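Side-chain contacts in Slr0280 protein (Synechocystis sp., PDB 5H3K), which is of unknown function but belongs to the phosphodiester glycosidase (NAGPA) family and may therefore release sugars from phosphodiester linkages: residues I463-G467 against N468-A472; P425-D428 against N429-V432. All coordinates share one frame; numbering follows the deposited sequence.

Contact 1: residues I463-G467 against N468-A472; sequences IIDRG and NQIPA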
ATOM      1  N   ILE A 463       0.212   7.438 -31.985  1.00  5.72           N
ATOM      2  CA  ILE A 463      -1.218   7.234 -32.115  1.00  6.54           C
ATOM      3  C   ILE A 463      -1.422   5.806 -32.602  1.00  8.93           C
ATOM      4  O   ILE A 463      -0.813   5.378 -33.595  1.00  7.82           O
ATOM      5  CB  ILE A 463      -1.854   8.214 -33.104  1.00  7.16           C
ATOM      6  CG1 ILE A 463      -1.720   9.650 -32.590  1.00  7.96           C
ATOM      7  CG2 ILE A 463      -3.316   7.841 -33.321  1.00  8.00           C
ATOM      8  CD1 ILE A 463      -1.982  10.743 -33.665  1.00  7.87           C
ATOM      9  N   ILE A 464      -2.255   5.062 -31.883  1.00  9.54           N
ATOM     10  CA  ILE A 464      -2.538   3.666 -32.209  1.00  8.99           C
ATOM     11  C   ILE A 464      -3.989   3.539 -32.665  1.00 13.29           C
ATOM     12  O   ILE A 464      -4.918   3.934 -31.949  1.00  9.96           O
ATOM     13  CB  ILE A 464      -2.303   2.731 -30.998  1.00  9.84           C
ATOM     14  CG1 ILE A 464      -0.821   2.713 -30.602  1.00  9.19           C
ATOM     15  CG2 ILE A 464      -2.780   1.320 -31.305  1.00 11.51           C
ATOM     16  CD1 ILE A 464       0.105   2.237 -31.695  1.00 12.75           C
ATOM     17  N   ASP A 465      -4.189   3.015 -33.868  1.00 12.04           N
ATOM     18  CA  ASP A 465      -5.545   2.828 -34.375  1.00 16.68           C
ATOM     19  C   ASP A 465      -5.889   1.351 -34.271  1.00 15.45           C
ATOM     20  O   ASP A 465      -5.234   0.510 -34.889  1.00 14.33           O
ATOM     21  CB  ASP A 465      -5.634   3.309 -35.828  1.00 18.35           C
ATOM     22  CG  ASP A 465      -7.032   3.190 -36.411  1.00 22.65           C
ATOM     23  OD1 ASP A 465      -7.973   2.797 -35.676  1.00 20.64           O
ATOM     24  OD2 ASP A 465      -7.190   3.517 -37.614  1.00 24.23           O
ATOM     25  N   ARG A 466      -6.902   1.043 -33.469  1.00 14.76           N
ATOM     26  CA  ARG A 466      -7.395  -0.322 -33.346  1.00 15.98           C
ATOM     27  C   ARG A 466      -8.775  -0.409 -33.992  1.00 14.29           C
ATOM     28  O   ARG A 466      -9.721   0.262 -33.562  1.00 16.44           O
ATOM     29  CB  ARG A 466      -7.438  -0.748 -31.869  1.00 16.04           C
ATOM     30  CG  ARG A 466      -6.091  -0.603 -31.168  1.00 13.45           C
ATOM     31  CD  ARG A 466      -6.141  -1.112 -29.739  1.00 10.36           C
ATOM     32  NE  ARG A 466      -4.812  -1.187 -29.150  1.00 10.64           N
ATOM     33  CZ  ARG A 466      -4.449  -0.561 -28.035  1.00 11.30           C
ATOM     34  NH1 ARG A 466      -5.319   0.196 -27.392  1.00  9.68           N
ATOM     35  NH2 ARG A 466      -3.210  -0.693 -27.568  1.00 10.96           N
ATOM     36  N   GLY A 467      -8.873  -1.201 -35.059  1.00 19.58           N
ATOM     37  CA  GLY A 467     -10.132  -1.358 -35.774  1.00 22.97           C
ATOM     38  C   GLY A 467     -10.388  -0.351 -36.889  1.00 23.44           C
ATOM     39  O   GLY A 467     -11.549  -0.068 -37.218  1.00 24.85           O
ATOM     40  N   ASN A 468      -9.316   0.191 -37.466  1.00 24.77           N
ATOM     41  CA  ASN A 468      -9.418   1.130 -38.589  1.00 23.97           C
ATOM     42  C   ASN A 468     -10.368   2.299 -38.357  1.00 25.75           C
ATOM     43  O   ASN A 468     -11.281   2.538 -39.151  1.00 24.92           O
ATOM     44  CB  ASN A 468      -9.821   0.388 -39.869  1.00 28.44           C
ATOM     45  CG  ASN A 468      -8.755  -0.575 -40.334  1.00 29.68           C
ATOM     46  OD1 ASN A 468      -7.664  -0.163 -40.727  1.00 38.31           O
ATOM     47  ND2 ASN A 468      -9.061  -1.867 -40.297  1.00 39.38           N
ATOM     48  N   GLN A 469     -10.149   3.030 -37.271  1.00 19.83           N
ATOM     49  CA  GLN A 469     -11.031   4.130 -36.918  1.00 21.30           C
ATOM     50  C   GLN A 469     -10.582   5.441 -37.551  1.00 20.48           C
ATOM     51  O   GLN A 469     -11.298   6.445 -37.492  1.00 23.32           O
ATOM     52  CB  GLN A 469     -11.104   4.274 -35.400  1.00 21.34           C
ATOM     53  CG  GLN A 469     -11.523   2.997 -34.701  1.00 25.76           C
ATOM     54  CD  GLN A 469     -12.923   2.568 -35.087  1.00 26.74           C
ATOM     55  OE1 GLN A 469     -13.897   3.245 -34.764  1.00 33.03           O
ATOM     56  NE2 GLN A 469     -13.029   1.445 -35.788  1.00 30.32           N
ATOM     57  N   ILE A 470      -9.387   5.431 -38.137  1.00 17.06           N
ATOM     58  CA  ILE A 470      -8.815   6.651 -38.703  1.00 21.13           C
ATOM     59  C   ILE A 470      -8.924   6.630 -40.224  1.00 17.78           C
ATOM     60  O   ILE A 470      -8.278   5.810 -40.880  1.00 18.09           O
ATOM     61  CB  ILE A 470      -7.328   6.850 -38.286  1.00 21.25           C
ATOM     62  CG1 ILE A 470      -7.202   6.925 -36.758  1.00 16.73           C
ATOM     63  CG2 ILE A 470      -6.766   8.124 -38.906  1.00 16.53           C
ATOM     64  CD1 ILE A 470      -5.783   7.166 -36.252  1.00 14.59           C
ATOM     65  N   PRO A 471      -9.749   7.532 -40.781  1.00 22.87           N
ATOM     66  CA  PRO A 471      -9.963   7.640 -42.230  1.00 23.32           C
ATOM     67  C   PRO A 471      -8.643   7.864 -42.949  1.00 27.73           C
ATOM     68  O   PRO A 471      -7.752   8.526 -42.405  1.00 23.90           O
ATOM     69  CB  PRO A 471     -10.840   8.888 -42.366  1.00 25.65           C
ATOM     70  CG  PRO A 471     -11.512   9.046 -41.034  1.00 26.80           C
ATOM     71  CD  PRO A 471     -10.499   8.554 -40.029  1.00 23.50           C
ATOM     72  N   ALA A 472      -8.511   7.321 -44.156  1.00 28.11           N
ATOM     73  CA  ALA A 472      -7.270   7.439 -44.913  1.00 26.39           C
ATOM     74  C   ALA A 472      -6.920   8.890 -45.229  1.00 25.26           C
ATOM     75  O   ALA A 472      -7.800   9.723 -45.480  1.00 24.62           O
ATOM     76  CB  ALA A 472      -7.337   6.612 -46.194  1.00 30.72           C
TER
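D465 shows how one carboxylate can fold a chain as it leaves a β-strand: its two oxygens take the backbone amides of Q469 and I470, four and five residues further on. The hydrogen bonds differ in quality. Q469 N meets D465 OD1 at 2.7 Å on the syn lone pair, nearly straight at 169°. I470 N reaches D465 OD2 at 3.0 Å and is more bent, approaching from above the carboxylate plane. D465 CB points toward 468-472, and CG, anti to the backbone N (chi1 -178°), sets the carboxylate beside the two amides. Shortening D465 to an alanine removes both acceptor oxygens, and the amides of Q469 and I470 would probably lose their tether to the strand end.

A third bond belongs to the turn itself. Q469 bends at chi2 (-63°), bringing its amide back so that NE2 lies 2.6 Å from G467 O, above the carbonyl plane although the oxygen is close to the plane of the glutamine amide. On the way, Q469 CG passes 3.5 Å from R466 O. G467 and N468 both adopt positive phi, which reverses the chain; at G467 a CB would jam against the R466 carbonyl oxygen, so the turn calls for glycine.

The apolar contacts are few. I470 CD1 lies 3.9 Å from D465 CB and equally far from I463 CG2, the two isoleucine side chains crossing at about a right angle. I470 thus packs along the same strand face that carries I463 and D465.

Strand 460-466 runs between strands 411-415 and 430-436 in a mixed sheet. I463 and I470 both rest on I412 of one neighbour and Y433 of the other, while I470 and P471 extend to L398 on strand 397-403.

Contact 2: residues P425-D428 against N429-V432; sequences PLSD and NEQV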
ATOM      1  N   PRO A 425       2.617  -3.905 -29.509  1.00 19.93           N
ATOM      2  CA  PRO A 425       1.179  -3.940 -29.814  1.00 19.69           C
ATOM      3  C   PRO A 425       0.413  -4.892 -28.903  1.00 22.10           C
ATOM      4  O   PRO A 425       0.906  -5.977 -28.599  1.00 21.14           O
ATOM      5  CB  PRO A 425       1.119  -4.403 -31.283  1.00 19.99           C
ATOM      6  CG  PRO A 425       2.490  -4.893 -31.618  1.00 21.26           C
ATOM      7  CD  PRO A 425       3.447  -4.211 -30.691  1.00 21.98           C
ATOM      8  N   LEU A 426      -0.770  -4.471 -28.463  1.00 18.51           N
ATOM      9  CA  LEU A 426      -1.558  -5.254 -27.519  1.00 19.69           C
ATOM     10  C   LEU A 426      -2.677  -6.001 -28.222  1.00 20.38           C
ATOM     11  O   LEU A 426      -3.356  -6.825 -27.615  1.00 21.38           O
ATOM     12  CB  LEU A 426      -2.137  -4.351 -26.431  1.00 17.15           C
ATOM     13  CG  LEU A 426      -1.172  -3.658 -25.474  1.00 20.00           C
ATOM     14  CD1 LEU A 426      -1.917  -2.648 -24.605  1.00 11.90           C
ATOM     15  CD2 LEU A 426      -0.462  -4.687 -24.606  1.00 22.63           C
ATOM     16  N   SER A 427      -2.886  -5.696 -29.498  1.00 18.60           N
ATOM     17  CA  SER A 427      -3.883  -6.397 -30.309  1.00 18.10           C
ATOM     18  C   SER A 427      -3.334  -6.593 -31.721  1.00 20.97           C
ATOM     19  O   SER A 427      -2.343  -5.960 -32.092  1.00 19.32           O
ATOM     20  CB  SER A 427      -5.209  -5.631 -30.357  1.00 19.05           C
ATOM     21  OG  SER A 427      -5.102  -4.425 -31.106  1.00 19.37           O
ATOM     22  N   ASP A 428      -3.957  -7.477 -32.497  1.00 22.34           N
ATOM     23  CA  ASP A 428      -3.528  -7.695 -33.878  1.00 22.29           C
ATOM     24  C   ASP A 428      -4.032  -6.589 -34.797  1.00 20.61           C
ATOM     25  O   ASP A 428      -5.040  -5.939 -34.506  1.00 19.75           O
ATOM     26  CB  ASP A 428      -4.039  -9.034 -34.413  1.00 23.62           C
ATOM     27  CG  ASP A 428      -3.457 -10.218 -33.688  1.00 25.84           C
ATOM     28  OD1 ASP A 428      -4.046 -11.317 -33.810  1.00 27.57           O
ATOM     29  OD2 ASP A 428      -2.421 -10.055 -33.007  1.00 29.66           O
ATOM     30  N   ASN A 429      -3.321  -6.389 -35.906  1.00 20.28           N
ATOM     31  CA  ASN A 429      -3.747  -5.489 -36.970  1.00 21.11           C
ATOM     32  C   ASN A 429      -3.922  -4.041 -36.511  1.00 14.86           C
ATOM     33  O   ASN A 429      -4.911  -3.386 -36.843  1.00 21.35           O
ATOM     34  CB  ASN A 429      -5.024  -6.020 -37.636  1.00 21.10           C
ATOM     35  CG  ASN A 429      -4.866  -7.447 -38.138  1.00 25.98           C
ATOM     36  OD1 ASN A 429      -3.822  -7.814 -38.675  1.00 25.96           O
ATOM     37  ND2 ASN A 429      -5.897  -8.264 -37.943  1.00 26.01           N
ATOM     38  N   GLU A 430      -2.963  -3.555 -35.732  1.00 18.76           N
ATOM     39  CA  GLU A 430      -2.964  -2.151 -35.321  1.00 19.08           C
ATOM     40  C   GLU A 430      -2.264  -1.311 -36.382  1.00 21.93           C
ATOM     41  O   GLU A 430      -1.414  -1.821 -37.119  1.00 22.79           O
ATOM     42  CB  GLU A 430      -2.254  -1.983 -33.968  1.00 16.89           C
ATOM     43  CG  GLU A 430      -2.943  -2.723 -32.840  1.00 18.67           C
ATOM     44  CD  GLU A 430      -2.371  -2.404 -31.471  1.00 16.43           C
ATOM     45  OE1 GLU A 430      -3.047  -2.742 -30.476  1.00 20.31           O
ATOM     46  OE2 GLU A 430      -1.265  -1.821 -31.381  1.00 14.20           O
ATOM     47  N   GLN A 431      -2.630  -0.032 -36.465  1.00 15.98           N
ATOM     48  CA  GLN A 431      -1.868   0.932 -37.254  1.00 17.98           C
ATOM     49  C   GLN A 431      -1.223   1.920 -36.291  1.00 14.72           C
ATOM     50  O   GLN A 431      -1.886   2.396 -35.363  1.00 13.34           O
ATOM     51  CB  GLN A 431      -2.786   1.691 -38.212  1.00 19.62           C
ATOM     52  CG  GLN A 431      -3.098   0.951 -39.504  1.00 30.16           C
ATOM     53  CD  GLN A 431      -1.875   0.796 -40.399  1.00 27.94           C
ATOM     54  OE1 GLN A 431      -1.226   1.778 -40.767  1.00 30.03           O
ATOM     55  NE2 GLN A 431      -1.556  -0.439 -40.746  1.00 31.81           N
ATOM     56  N   VAL A 432       0.054   2.233 -36.497  1.00 11.57           N
ATOM     57  CA  VAL A 432       0.707   3.235 -35.657  1.00 12.83           C
ATOM     58  C   VAL A 432       1.118   4.461 -36.463  1.00 13.57           C
ATOM     59  O   VAL A 432       1.628   4.339 -37.585  1.00 12.95           O
ATOM     60  CB  VAL A 432       1.921   2.663 -34.872  1.00 12.99           C
ATOM     61  CG1 VAL A 432       2.967   2.087 -35.814  1.00 15.23           C
ATOM     62  CG2 VAL A 432       2.549   3.746 -33.956  1.00 10.82           C
TER
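E430 and S427 meet in a turn that feeds directly into strand 430-436 of the mixed β-sheet, where the first strand residue reaches back to the loop it has just left. Its carboxylate fills the tight side. S427 OG donates to the anti lone pair of E430 OE1, 2.7 Å away, and S427 N adds a weak bond to the same oxygen at 3.1 Å. A still longer, weak bond comes from L426 N. The glutamate chain runs extended beyond CG (chi2 -172°), which carries OE1 as far as these donors. Y423 OH bonds the other oxygen, OE2, so the carboxylate is gripped from several residues and is likely to be held in one orientation. Within this packing S427 O is buried without a polar partner, 3.4 Å from E430 CG.

The solvent side is looser. D428 and N429 are exposed and meet mainly through the backbone that joins them, N429 taking positive phi to turn the chain. D428 OD2 leaves the turn to accept from A449 N. Back on the buried side, E430 OE2 lies against the proline ring, 3.5 Å from P425 CB.

How the contacts relate
Followed from the N terminus, contact 2 comes first, closing the short loop between strands 422-423 and 430-436. The chain then runs out along 430-436, back along its hairpin partner 439-446, and through 460-466 to contact 1, which turns it away from that strand. The two are in series, neither nested nor crossed. Because 430-436 and 460-466 are antiparallel neighbours, the end of one lies beside the start of the other, and the contacts, their centres about 10 Å apart, touch. R466 NE forms a salt bridge with E430 OE1 at 2.7 Å, D465 N probably bonds Q431 O, and I464 packs on E430 and V432, tying both turns to one sheet.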